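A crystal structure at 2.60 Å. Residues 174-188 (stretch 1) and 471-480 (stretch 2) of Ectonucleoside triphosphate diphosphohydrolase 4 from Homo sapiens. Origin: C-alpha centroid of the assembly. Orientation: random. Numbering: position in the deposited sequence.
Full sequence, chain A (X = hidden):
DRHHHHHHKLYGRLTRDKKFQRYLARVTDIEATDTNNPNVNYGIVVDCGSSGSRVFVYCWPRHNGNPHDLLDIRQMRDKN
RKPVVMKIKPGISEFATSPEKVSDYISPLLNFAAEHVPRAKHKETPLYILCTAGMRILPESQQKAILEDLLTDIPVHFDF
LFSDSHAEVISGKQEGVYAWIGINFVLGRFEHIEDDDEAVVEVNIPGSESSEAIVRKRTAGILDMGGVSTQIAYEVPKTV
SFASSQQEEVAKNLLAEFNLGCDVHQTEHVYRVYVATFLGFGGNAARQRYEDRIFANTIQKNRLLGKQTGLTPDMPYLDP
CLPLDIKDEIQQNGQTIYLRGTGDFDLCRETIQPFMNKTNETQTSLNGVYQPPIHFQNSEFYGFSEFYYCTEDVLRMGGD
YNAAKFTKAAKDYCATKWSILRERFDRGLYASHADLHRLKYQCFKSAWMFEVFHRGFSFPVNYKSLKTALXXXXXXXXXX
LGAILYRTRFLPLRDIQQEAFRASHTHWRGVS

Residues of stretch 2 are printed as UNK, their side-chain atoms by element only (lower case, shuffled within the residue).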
# COMPACT_ATOMS: atom_id res chain seq x y z
N GLN A 174 0.29 -1.88 10.57
CA GLN A 174 1.59 -1.22 10.56
C GLN A 174 2.11 -1.07 9.13
O GLN A 174 2.71 -0.05 8.78
CB GLN A 174 2.59 -2.00 11.41
CG GLN A 174 2.27 -2.03 12.89
CD GLN A 174 3.30 -2.82 13.68
OE1 GLN A 174 3.17 -4.03 13.86
NE2 GLN A 174 4.34 -2.13 14.15
N GLU A 175 1.91 -2.10 8.30
CA GLU A 175 2.36 -2.01 6.92
C GLU A 175 1.65 -0.87 6.19
O GLU A 175 2.28 -0.14 5.41
CB GLU A 175 2.11 -3.34 6.21
CG GLU A 175 2.94 -3.53 4.95
CD GLU A 175 2.59 -4.81 4.21
OE1 GLU A 175 1.92 -5.69 4.80
OE2 GLU A 175 2.97 -4.93 3.03
N GLY A 176 0.36 -0.70 6.44
CA GLY A 176 -0.36 0.41 5.84
C GLY A 176 0.14 1.76 6.31
O GLY A 176 0.28 2.69 5.52
N VAL A 177 0.41 1.88 7.61
CA VAL A 177 0.94 3.14 8.14
C VAL A 177 2.29 3.44 7.50
O VAL A 177 2.53 4.55 7.01
CB VAL A 177 1.05 3.07 9.68
CG1 VAL A 177 1.69 4.35 10.22
CG2 VAL A 177 -0.31 2.87 10.30
N TYR A 178 3.19 2.46 7.49
CA TYR A 178 4.51 2.67 6.90
C TYR A 178 4.41 3.09 5.44
O TYR A 178 5.13 3.99 4.99
CB TYR A 178 5.36 1.40 7.03
CG TYR A 178 5.80 1.06 8.44
CD1 TYR A 178 6.00 2.05 9.39
CD2 TYR A 178 6.02 -0.26 8.81
CE1 TYR A 178 6.41 1.74 10.67
CE2 TYR A 178 6.43 -0.58 10.09
CZ TYR A 178 6.62 0.42 11.02
OH TYR A 178 7.03 0.10 12.29
N ALA A 179 3.51 2.46 4.68
CA ALA A 179 3.33 2.86 3.29
C ALA A 179 2.77 4.27 3.19
O ALA A 179 3.16 5.04 2.31
CB ALA A 179 2.42 1.87 2.57
N TRP A 180 1.86 4.63 4.10
CA TRP A 180 1.31 5.98 4.09
C TRP A 180 2.39 7.01 4.42
O TRP A 180 2.43 8.09 3.81
CB TRP A 180 0.15 6.07 5.09
CG TRP A 180 -0.47 7.42 5.17
CD1 TRP A 180 -1.52 7.88 4.43
CD2 TRP A 180 -0.10 8.49 6.05
NE1 TRP A 180 -1.82 9.18 4.79
CE2 TRP A 180 -0.97 9.57 5.79
CE3 TRP A 180 0.88 8.63 7.04
CZ2 TRP A 180 -0.88 10.78 6.47
CZ3 TRP A 180 0.96 9.84 7.72
CH2 TRP A 180 0.09 10.89 7.43
N ILE A 181 3.28 6.69 5.36
CA ILE A 181 4.39 7.58 5.67
C ILE A 181 5.32 7.70 4.47
O ILE A 181 5.81 8.79 4.15
CB ILE A 181 5.15 7.07 6.92
CG1 ILE A 181 4.27 7.19 8.16
CG2 ILE A 181 6.45 7.85 7.12
CD1 ILE A 181 4.85 6.50 9.39
N GLY A 182 5.57 6.59 3.78
CA GLY A 182 6.51 6.61 2.67
C GLY A 182 6.09 7.57 1.58
O GLY A 182 6.90 8.38 1.10
N ILE A 183 4.83 7.51 1.16
CA ILE A 183 4.39 8.33 0.04
C ILE A 183 4.37 9.80 0.43
O ILE A 183 4.83 10.67 -0.32
CB ILE A 183 3.02 7.87 -0.48
CG1 ILE A 183 2.65 8.63 -1.75
CG2 ILE A 183 1.93 8.04 0.59
CD1 ILE A 183 1.34 8.22 -2.38
N ASN A 184 3.85 10.12 1.62
CA ASN A 184 3.76 11.51 2.04
C ASN A 184 5.14 12.10 2.27
O ASN A 184 5.34 13.31 2.11
CB ASN A 184 2.91 11.63 3.30
CG ASN A 184 1.43 11.56 2.99
OD1 ASN A 184 0.81 12.55 2.61
ND2 ASN A 184 0.85 10.37 3.15
N PHE A 185 6.11 11.27 2.66
CA PHE A 185 7.47 11.77 2.85
C PHE A 185 8.07 12.24 1.53
O PHE A 185 8.55 13.38 1.43
CB PHE A 185 8.33 10.69 3.49
CG PHE A 185 9.73 11.14 3.77
CD1 PHE A 185 9.99 12.07 4.76
CD2 PHE A 185 10.79 10.63 3.05
CE1 PHE A 185 11.27 12.49 5.02
CE2 PHE A 185 12.08 11.04 3.30
CZ PHE A 185 12.33 11.97 4.29
N VAL A 186 8.05 11.38 0.51
CA VAL A 186 8.62 11.77 -0.78
C VAL A 186 7.85 12.93 -1.38
O VAL A 186 8.42 13.77 -2.08
CB VAL A 186 8.65 10.56 -1.75
CG1 VAL A 186 9.54 9.46 -1.19
CG2 VAL A 186 7.25 10.03 -2.01
N LEU A 187 6.54 13.01 -1.11
CA LEU A 187 5.75 14.15 -1.57
C LEU A 187 6.02 15.41 -0.76
O LEU A 187 5.48 16.47 -1.11
CB LEU A 187 4.26 13.81 -1.51
CG LEU A 187 3.76 12.74 -2.49
CD1 LEU A 187 2.26 12.53 -2.31
CD2 LEU A 187 4.06 13.11 -3.93
N GLY A 188 6.82 15.33 0.30
CA GLY A 188 7.17 16.51 1.06
C GLY A 188 6.12 16.99 2.03
O GLY A 188 6.20 18.13 2.49
N UNK A 471 3.76 4.68 -9.72
CA UNK A 471 4.88 5.13 -8.91
C UNK A 471 4.73 6.62 -8.67
O UNK A 471 3.88 7.29 -9.26
o UNK A 471 8.04 3.55 -11.31
n UNK A 471 7.93 5.19 -12.84
c UNK A 471 6.21 4.79 -9.59
c UNK A 471 6.28 5.16 -11.06
c UNK A 471 7.49 4.56 -11.75
N UNK A 472 5.57 7.14 -7.78
CA UNK A 472 5.56 8.55 -7.41
C UNK A 472 6.96 9.11 -7.65
O UNK A 472 7.95 8.53 -7.21
c UNK A 472 3.81 8.07 -5.68
c UNK A 472 5.05 10.23 -5.61
c UNK A 472 5.14 8.75 -5.94
N UNK A 473 7.02 10.24 -8.35
CA UNK A 473 8.30 10.82 -8.76
C UNK A 473 9.18 9.76 -9.41
O UNK A 473 10.39 9.68 -9.16
c UNK A 473 6.73 14.54 -7.32
c UNK A 473 9.00 11.49 -7.57
c UNK A 473 6.86 14.87 -5.99
o UNK A 473 6.17 15.96 -5.50
c UNK A 473 8.36 13.04 -5.67
c UNK A 473 8.25 12.68 -7.01
c UNK A 473 7.67 14.13 -5.16
c UNK A 473 7.42 13.45 -7.82
N UNK A 474 8.56 8.93 -10.24
CA UNK A 474 9.25 7.93 -11.05
C UNK A 474 9.97 6.89 -10.20
O UNK A 474 10.98 6.32 -10.61
c UNK A 474 10.24 8.60 -12.02
o UNK A 474 9.58 10.68 -12.97
c UNK A 474 9.54 9.44 -13.07
o UNK A 474 8.94 8.85 -14.00
N UNK A 475 9.44 6.62 -9.00
CA UNK A 475 9.99 5.59 -8.13
C UNK A 475 8.85 4.88 -7.40
O UNK A 475 7.86 5.51 -7.02
n UNK A 475 15.35 8.45 -6.25
c UNK A 475 10.97 6.18 -7.11
c UNK A 475 12.23 6.76 -7.73
c UNK A 475 14.42 7.91 -7.28
c UNK A 475 13.22 7.20 -6.67
N UNK A 476 9.00 3.57 -7.23
CA UNK A 476 8.02 2.79 -6.48
C UNK A 476 7.89 3.33 -5.06
O UNK A 476 8.81 3.93 -4.50
o UNK A 476 7.44 -1.89 -4.97
o UNK A 476 9.31 -1.21 -5.92
c UNK A 476 7.58 0.41 -5.59
c UNK A 476 8.15 -1.00 -5.49
c UNK A 476 8.44 1.32 -6.46
N UNK A 477 6.71 3.13 -4.47
CA UNK A 477 6.48 3.50 -3.08
C UNK A 477 7.07 2.42 -2.19
O UNK A 477 6.67 1.25 -2.25
c UNK A 477 4.75 3.99 -1.32
c UNK A 477 4.41 4.79 -3.67
c UNK A 477 4.98 3.68 -2.80
N UNK A 478 8.04 2.80 -1.36
CA UNK A 478 8.70 1.89 -0.44
C UNK A 478 8.07 2.06 0.94
O UNK A 478 8.34 3.05 1.63
c UNK A 478 10.86 2.46 -1.71
c UNK A 478 10.20 2.16 -0.37
o UNK A 478 10.37 0.20 -2.31
c UNK A 478 10.90 1.26 -2.63
n UNK A 478 11.54 1.43 -3.79
N UNK A 479 7.25 1.09 1.36
CA UNK A 479 6.79 1.11 2.75
C UNK A 479 7.97 0.94 3.70
O UNK A 479 7.91 1.40 4.84
c UNK A 479 7.30 -1.72 5.35
c UNK A 479 7.16 -3.40 3.62
n UNK A 479 6.67 -3.51 2.35
c UNK A 479 8.19 -3.95 5.67
c UNK A 479 5.74 0.02 2.99
c UNK A 479 6.23 -1.40 2.99
c UNK A 479 7.95 -2.65 6.14
c UNK A 479 7.80 -4.34 4.42
c UNK A 479 6.11 -2.31 1.98
c UNK A 479 6.90 -2.09 4.06
N UNK A 480 9.05 0.31 3.23
CA UNK A 480 10.27 0.23 4.04
C UNK A 480 10.84 1.61 4.32
O UNK A 480 11.52 1.81 5.33
o UNK A 480 11.52 -0.17 2.01
c UNK A 480 11.31 -0.65 3.34
c UNK A 480 10.84 -2.10 3.28

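Position 471 carries three side-chain carbons, the third bonded to one oxygen and one nitrogen: an amide on a two-methylene stem. It stays clear of stretch 1. It is Gln471.

Position 472 has three carbons, one at CB bearing the other two, with no heteroatom. Its CA-to-CB bond points toward the helix. One methyl carbon lies 3.5 Å from Leu187 CD2 and 4.2 Å from Val186 CG2; the other lies 4.1 Å from Ile183 CD1. This is Val472, the first methyl being CG1 and the second CG2.

Position 473 shows one carbon, then a six-carbon ring bearing an oxygen. A ring carbon approaches Val186 O at 3.2 Å, with that oxygen at the ring edge, near its plane, and the oxygen-bearing ring carbon lies 3.9 Å from Leu187 CD2. This is Tyr473, the two ring carbons being CE2 and CZ.

Position 474 has two carbons, the second carrying two oxygens: a carboxylate on a single methylene. It is poorly ordered and does not touch stretch 1. It is Asp474.

Position 475 is a row of four carbons ending in nitrogen, extended through chi2 to chi4 and out of reach of the helix: Lys475. It closes a type I' turn begun at Val472, with Lys475 N to Val472 O at 3.0 Å.

Position 476 has three carbons, the third with two oxygens, one methylene longer than Asp474, exposed and without contact: Glu476.

Position 477 repeats the three-carbon branched pattern. One methyl carbon sits 4.1 Å from Ala179 O and 4.3 Å from Ile183 CB. This is Val477, the methyl being CG1.

Position 478 again has three carbons ending in one oxygen and one nitrogen. Its CA-to-CB bond points away; the backbone makes the approach, its O 4.1 Å from Gly182 CA. This is Gln478. An ideal CB on Gly182 would fall 2.8 Å from Gln478 O, a clash.

Position 479 has one carbon followed by fused five- and six-membered rings of eight carbons and one nitrogen. Its CB is 3.8 Å from Ala179 CB, and a six-membered-ring carbon is 4.0 Å from Tyr178 CD2. Glu175 CG stands 4.3 Å from the five-membered-ring centroid, 6° off the normal, a CH-pi contact. This is Trp479.

Position 480 has one carbon carrying an oxygen and a carbon; its CA-to-CB bond points away from stretch 1, without contact: Thr480.

The contact works by packing: 529 Å² is buried without a hydrogen bond across it. Trp479 covers the Glu175–Ala179 part of the helix, Val477 spans Ala179 and Ile183, Val472 packs against Ile183, Val186 and Leu187, and Tyr473 against Val186 and Leu187. At Gly182 the bare CA leaves room for the carbonyl oxygen of Gln478.

Stretch 2 471-480: QVYDKEVQWT
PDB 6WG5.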